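Local structure of CghA (Chaetomium globosum, 6KBC) at residues Ala239-Phe244 and Val256-Ser261; Val177-Tyr182 and Gln268-Ala273. The protein is a fungal protein of the Diels-Alderase family, built from two calycin-like beta-rich domains, and holds the ligand WK1 in a pocket. One frame throughout, in Å; residues are numbered along the deposited sequence.

Contact 1 of 2, residues Ala239-Phe244 and Val256-Ser261. With WK1 ((2S)-3-[(2S,4E)-4-[[(1R,2S,4aR,6S,8R,8aS)-2-[(E)-but-2-en-2-yl]-6,8-dimethyl-1,2,4a,5,6,7,8,8a-octahydronaphthalen-1-yl]-oxidanyl-methylidene]-3,5-bis(oxidanylidene)pyrrolidin-2-yl]-2-methyl-2-oxidanyl-propanoic acid), chain B.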
loop_
_atom_site.group_PDB
_atom_site.type_symbol
_atom_site.label_atom_id
_atom_site.label_comp_id
_atom_site.label_asym_id
_atom_site.label_seq_id
_atom_site.Cartn_x
_atom_site.Cartn_y
_atom_site.Cartn_z
ATOM N N ALA A 239 15.243 3.507 5.517
ATOM C CA ALA A 239 14.160 4.320 6.056
ATOM C C ALA A 239 14.100 4.229 7.575
ATOM O O ALA A 239 14.476 3.214 8.172
ATOM C CB ALA A 239 12.796 3.891 5.471
ATOM N N THR A 240 13.598 5.300 8.200
ATOM C CA THR A 240 13.204 5.257 9.608
ATOM C C THR A 240 11.697 5.316 9.788
ATOM O O THR A 240 11.206 5.075 10.898
ATOM C CB THR A 240 13.837 6.408 10.409
ATOM O OG1 THR A 240 13.618 7.655 9.733
ATOM C CG2 THR A 240 15.351 6.178 10.569
ATOM N N ASP A 241 10.957 5.604 8.722
ATOM C CA ASP A 241 9.521 5.808 8.821
ATOM C C ASP A 241 8.891 5.516 7.469
ATOM O O ASP A 241 9.391 5.969 6.435
ATOM C CB ASP A 241 9.208 7.240 9.266
ATOM C CG ASP A 241 7.877 7.355 9.982
ATOM O OD1 ASP A 241 6.836 7.053 9.356
ATOM O OD2 ASP A 241 7.869 7.717 11.176
ATOM N N ALA A 242 7.799 4.764 7.482
ATOM C CA ALA A 242 7.026 4.529 6.272
ATOM C C ALA A 242 5.562 4.692 6.637
ATOM O O ALA A 242 5.120 4.169 7.661
ATOM C CB ALA A 242 7.294 3.135 5.689
ATOM N N LEU A 243 4.822 5.447 5.832
ATOM C CA LEU A 243 3.400 5.656 6.073
ATOM C C LEU A 243 2.619 5.295 4.820
ATOM O O LEU A 243 2.770 5.952 3.784
ATOM C CB LEU A 243 3.107 7.100 6.460
ATOM C CG LEU A 243 1.601 7.423 6.486
ATOM C CD1 LEU A 243 0.913 6.654 7.592
ATOM C CD2 LEU A 243 1.402 8.921 6.655
ATOM N N PHE A 244 1.785 4.264 4.922
ATOM C CA PHE A 244 0.775 3.952 3.910
ATOM C C PHE A 244 -0.555 4.556 4.326
ATOM O O PHE A 244 -0.954 4.431 5.483
ATOM C CB PHE A 244 0.596 2.441 3.742
ATOM C CG PHE A 244 -0.524 2.072 2.779
ATOM C CD1 PHE A 244 -0.279 1.981 1.418
ATOM C CD2 PHE A 244 -1.816 1.841 3.240
ATOM C CE1 PHE A 244 -1.313 1.652 0.512
ATOM C CE2 PHE A 244 -2.857 1.511 2.354
ATOM C CZ PHE A 244 -2.601 1.425 0.989
ATOM N N VAL A 256 -1.412 7.398 -0.057
ATOM C CA VAL A 256 -0.111 7.932 0.331
ATOM C C VAL A 256 0.846 6.779 0.525
ATOM O O VAL A 256 0.494 5.758 1.121
ATOM C CB VAL A 256 -0.174 8.767 1.635
ATOM C CG1 VAL A 256 1.239 9.186 2.076
ATOM C CG2 VAL A 256 -1.043 9.995 1.448
ATOM N N MET A 257 2.071 6.955 0.047
ATOM C CA MET A 257 3.210 6.151 0.482
ATOM C C MET A 257 4.303 7.173 0.752
ATOM O O MET A 257 4.838 7.746 -0.202
ATOM C CB MET A 257 3.631 5.133 -0.581
ATOM C CG MET A 257 4.707 4.135 -0.117
ATOM S SD MET A 257 4.667 3.535 1.592
ATOM C CE MET A 257 3.359 2.356 1.378
ATOM N N ARG A 258 4.575 7.457 2.033
ATOM C CA ARG A 258 5.576 8.444 2.435
ATOM C C ARG A 258 6.717 7.742 3.173
ATOM O O ARG A 258 6.475 6.989 4.126
ATOM C CB ARG A 258 4.971 9.562 3.321
ATOM C CG ARG A 258 6.006 10.697 3.613
ATOM C CD ARG A 258 6.694 10.257 4.896
ATOM N NE ARG A 258 5.880 10.303 6.105
ATOM C CZ ARG A 258 6.028 9.478 7.124
ATOM N NH1 ARG A 258 6.598 8.296 6.889
ATOM N NH2 ARG A 258 5.360 9.673 8.252
ATOM N N LEU A 259 7.963 8.040 2.778
ATOM C CA LEU A 259 9.149 7.483 3.419
ATOM C C LEU A 259 9.969 8.607 4.032
ATOM O O LEU A 259 10.110 9.674 3.435
ATOM C CB LEU A 259 10.043 6.740 2.437
ATOM C CG LEU A 259 9.385 5.530 1.775
ATOM C CD1 LEU A 259 10.258 5.079 0.638
ATOM C CD2 LEU A 259 9.269 4.438 2.821
ATOM N N VAL A 260 10.517 8.345 5.213
ATOM C CA VAL A 260 11.543 9.186 5.812
ATOM C C VAL A 260 12.799 8.333 5.949
ATOM O O VAL A 260 12.750 7.244 6.528
ATOM C CB VAL A 260 11.097 9.755 7.170
ATOM C CG1 VAL A 260 12.208 10.647 7.774
ATOM C CG2 VAL A 260 9.779 10.534 7.011
ATOM N N SER A 261 13.917 8.827 5.418
ATOM C CA SER A 261 15.129 8.023 5.330
ATOM C C SER A 261 15.792 7.844 6.700
ATOM O O SER A 261 15.339 8.357 7.735
ATOM C CB SER A 261 16.115 8.668 4.357
ATOM O OG SER A 261 16.839 9.717 5.005
HETATM O O WK1 B . 3.318 -8.873 8.015
HETATM C C17 WK1 B . 2.435 -8.167 7.601
HETATM O O1 WK1 B . 1.307 -8.555 7.480
HETATM C C19 WK1 B . 2.715 -6.768 7.231
HETATM O O2 WK1 B . 4.012 -6.383 7.538
HETATM C C18 WK1 B . 1.825 -5.868 8.031
HETATM C C20 WK1 B . 2.506 -6.749 5.742
HETATM C C22 WK1 B . 2.363 -5.369 5.242
HETATM N N WK1 B . 1.977 -5.180 3.857
HETATM C C21 WK1 B . 2.749 -4.252 3.302
HETATM O O5 WK1 B . 2.599 -3.865 2.057
HETATM C C23 WK1 B . 3.501 -4.487 5.368
HETATM O O4 WK1 B . 4.223 -4.314 6.456
HETATM C C24 WK1 B . 3.791 -3.730 4.200
HETATM C C16 WK1 B . 4.844 -2.734 4.026
HETATM O O3 WK1 B . 5.596 -2.489 5.028
HETATM C C9 WK1 B . 4.935 -1.950 2.785
HETATM C C8 WK1 B . 3.909 -0.823 3.094
HETATM C C12 WK1 B . 2.623 -1.172 3.813
HETATM C C13 WK1 B . 1.497 -1.412 3.180
HETATM C C90 WK1 B . 0.248 -1.761 3.917
HETATM C C14 WK1 B . 2.604 -1.255 5.298
HETATM C C7 WK1 B . 4.522 0.283 3.899
HETATM C C6 WK1 B . 5.625 0.837 3.472
HETATM C C3 WK1 B . 6.352 0.137 2.369
HETATM C C4 WK1 B . 6.310 -1.372 2.485
HETATM C C5 WK1 B . 6.815 -1.930 1.169
HETATM C C11 WK1 B . 6.984 -3.413 1.270
HETATM C C2 WK1 B . 7.734 0.644 2.050
HETATM C C1 WK1 B . 7.996 0.205 0.644
HETATM C C10 WK1 B . 9.227 0.775 0.021
HETATM C C WK1 B . 8.090 -1.290 0.656
#

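Contact 2 of 2, residues Val177-Tyr182 and Gln268-Ala273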
loop_
_atom_site.group_PDB
_atom_site.type_symbol
_atom_site.label_atom_id
_atom_site.label_comp_id
_atom_site.label_asym_id
_atom_site.label_seq_id
_atom_site.Cartn_x
_atom_site.Cartn_y
_atom_site.Cartn_z
ATOM N N VAL A 177 8.925 6.444 -5.130
ATOM C CA VAL A 177 8.600 6.841 -3.762
ATOM C C VAL A 177 9.845 7.309 -3.018
ATOM O O VAL A 177 9.727 7.856 -1.910
ATOM C CB VAL A 177 7.919 5.686 -2.998
ATOM C CG1 VAL A 177 8.887 4.531 -2.818
ATOM C CG2 VAL A 177 7.316 6.145 -1.667
ATOM N N ALA A 178 11.022 7.082 -3.590
ATOM C CA ALA A 178 12.317 7.605 -3.167
ATOM C C ALA A 178 13.271 7.386 -4.336
ATOM O O ALA A 178 12.921 6.679 -5.298
ATOM C CB ALA A 178 12.825 6.908 -1.889
ATOM N N PRO A 179 14.467 8.007 -4.320
ATOM C CA PRO A 179 15.398 7.781 -5.442
ATOM C C PRO A 179 15.632 6.304 -5.725
ATOM O O PRO A 179 16.058 5.548 -4.844
ATOM C CB PRO A 179 16.689 8.484 -4.984
ATOM C CG PRO A 179 16.212 9.566 -4.060
ATOM C CD PRO A 179 15.007 8.980 -3.343
ATOM N N GLY A 180 15.304 5.874 -6.945
ATOM C CA GLY A 180 15.509 4.491 -7.344
ATOM C C GLY A 180 14.643 3.474 -6.636
ATOM O O GLY A 180 14.943 2.275 -6.688
ATOM N N ALA A 181 13.586 3.919 -5.958
ATOM C CA ALA A 181 12.637 3.043 -5.286
ATOM C C ALA A 181 11.237 3.439 -5.737
ATOM O O ALA A 181 10.921 4.630 -5.814
ATOM C CB ALA A 181 12.779 3.153 -3.760
ATOM N N TYR A 182 10.403 2.450 -6.058
ATOM C CA TYR A 182 9.151 2.716 -6.754
ATOM C C TYR A 182 7.974 2.191 -5.959
ATOM O O TYR A 182 8.009 1.068 -5.447
ATOM C CB TYR A 182 9.156 2.128 -8.163
ATOM C CG TYR A 182 10.392 2.541 -8.897
ATOM C CD1 TYR A 182 10.433 3.742 -9.595
ATOM C CD2 TYR A 182 11.536 1.766 -8.844
ATOM C CE1 TYR A 182 11.583 4.142 -10.242
ATOM C CE2 TYR A 182 12.690 2.159 -9.487
ATOM C CZ TYR A 182 12.709 3.339 -10.182
ATOM O OH TYR A 182 13.865 3.721 -10.818
ATOM N N GLN A 268 15.792 12.270 4.663
ATOM C CA GLN A 268 15.132 12.610 3.411
ATOM C C GLN A 268 13.662 12.230 3.490
ATOM O O GLN A 268 13.312 11.152 3.976
ATOM C CB GLN A 268 15.788 11.886 2.236
ATOM C CG GLN A 268 17.024 12.582 1.756
ATOM C CD GLN A 268 17.695 11.862 0.634
ATOM O OE1 GLN A 268 17.311 10.742 0.276
ATOM N NE2 GLN A 268 18.707 12.499 0.052
ATOM N N ASN A 269 12.814 13.148 3.036
ATOM C CA ASN A 269 11.364 13.059 3.146
ATOM C C ASN A 269 10.831 12.876 1.733
ATOM O O ASN A 269 10.912 13.805 0.921
ATOM C CB ASN A 269 10.828 14.332 3.795
ATOM C CG ASN A 269 9.493 14.141 4.478
ATOM O OD1 ASN A 269 8.844 13.103 4.355
ATOM N ND2 ASN A 269 9.069 15.161 5.204
ATOM N N THR A 270 10.336 11.679 1.422
ATOM C CA THR A 270 9.868 11.392 0.069
ATOM C C THR A 270 8.472 10.781 0.113
ATOM O O THR A 270 8.059 10.187 1.117
ATOM C CB THR A 270 10.830 10.454 -0.684
ATOM O OG1 THR A 270 10.884 9.177 -0.037
ATOM C CG2 THR A 270 12.248 11.047 -0.717
ATOM N N VAL A 271 7.749 10.901 -1.004
ATOM C CA VAL A 271 6.354 10.479 -1.019
ATOM C C VAL A 271 5.895 10.242 -2.449
ATOM O O VAL A 271 6.310 10.930 -3.385
ATOM C CB VAL A 271 5.441 11.514 -0.309
ATOM C CG1 VAL A 271 5.293 12.778 -1.140
ATOM C CG2 VAL A 271 4.079 10.924 -0.014
ATOM N N ASN A 272 5.006 9.280 -2.605
ATOM C CA ASN A 272 4.207 9.152 -3.814
ATOM C C ASN A 272 2.762 9.108 -3.340
ATOM O O ASN A 272 2.358 8.144 -2.692
ATOM C CB ASN A 272 4.599 7.901 -4.586
ATOM C CG ASN A 272 4.051 7.912 -5.988
ATOM O OD1 ASN A 272 2.831 7.960 -6.175
ATOM N ND2 ASN A 272 4.942 7.948 -6.984
ATOM N N ALA A 273 2.015 10.179 -3.595
ATOM C CA ALA A 273 0.698 10.335 -2.998
ATOM C C ALA A 273 -0.213 11.038 -3.982
ATOM O O ALA A 273 0.236 11.701 -4.923
ATOM C CB ALA A 273 0.744 11.136 -1.688
#

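Contact 1 of 2, residues Ala239-Phe244 and Val256-Ser261
Val260 O is gripped by two backbone N-H groups of the facing strand, Thr240 N at 2.7 Å and Asp241 N at a longer 3.3 Å. Two residues thus face one, a classic beta bulge where the chain turns a corner. The Thr240 hydroxyl bonds the next carbonyl, OG1 to Ser261 O at 2.7 Å, from above the carbonyl plane; threonine suits this corner because its N-H serves the bulge while its short hydroxyl arm reaches the carbonyl beyond. Past the bulge the strands run antiparallel, and Leu243 and Arg258 exchange two backbone bonds.

The two faces of this hairpin differ in character. On one, the Arg258 chain bends at CD (chi2 -90°) and NE (chi3 -70°); at its end NH1 lies 2.8 Å from Asp241 OD1 in a salt bridge, and NH2 adds a weaker bond to the same oxygen. Leu243 CB and Val260 CG2 cover opposite faces of the guanidinium, toward its rim. Asp241 OD2 has salt bridges to Lys307 and Arg319; three basic side chains thus meet this buried acid, which would be expected to favour its ionised form. The other face is apolar and lines the pocket. The single methyl of Ala242 lets the ligand come close to the strand, CB 3.6 Å from WK1 C6, while Met257 and Phe244 offer its carbon skeleton an apolar surface, with WK1 C90 over the Phe244 ring.

Strand 382-392 pairs with 239-249 and strand 269-277 with 252-261, while Tyr325 of strand 324-330 packs on Asp241 and Leu243.

Contact 2 of 2, residues Val177-Tyr182 and Gln268-Ala273
Thr270 OG1 donates to Val177 O at 2.6 Å, the one hydrogen bond between these segments; the donor oxygen lies in the plane of the Val177 carbonyl, with a C=O...donor angle of 147°. Chi1 of 64° sets OG1 between the backbone N and the carbonyl carbon of Thr270, from where it meets Val177 O; Thr270 CB itself comes within 3.1 Å of that oxygen. A threonine suits the place because its hydroxyl makes the bond while its methyl, CG2, turns to the ring of Pro179.

Around this bond the packing is close. Ala178 CB, small enough to sit beside the hydroxyl, is 3.5 Å from Thr270 OG1. Val177 and Asn272 are buried, and Val177 has much the larger share of its surface covered; its CG2 approaches Asn272 N at 4.0 Å, and the Asn272 side chain is fixed by ND2 bonds to the carbonyls of Glu174 and Glu176. The other end is open to solvent: Pro179 is exposed, its CD touching Thr270 CG2 only at 4.3 Å, and Gln268 is exposed too.

The shape of 177-182 comes from its own backbone. A type II turn runs from Ala178 to Ala181, with Pro179 and then Gly180 at its corners; the positive phi of 67° suits glycine. Val177 N and Ala178 N both bond Ala181 O, the second weakly, which makes a classic beta bulge.

This turn follows helix 172-175 and leads into strand 181-200, whose Tyr182 stacks on Trp230. Across the contact, strand 269-277 lies between strands 252-261 and 280-285.

In the fold
Contacts 1 and 2 have centres 8 Å apart. They meet in one sheet through 256-261 and 268-273, whose strands follow each other in the chain and pair side by side, while 177-182 leads into strand 181-200, outside that sheet. Leu259 N lies 2.7 Å from Thr270 O and Ser261 N 2.8 Å from Gln268 O, probable hydrogen bonds that tie one contact to the other. Contact 1 belongs to the C-terminal domain, whereas contact 2 brings a turn of the N-terminal domain onto it. Both approach WK1: contact 1 supplies three residues of its pocket, and the Val177 side chain is about 5 Å from the ligand and touches Met257, joining the turn to that pocket wall.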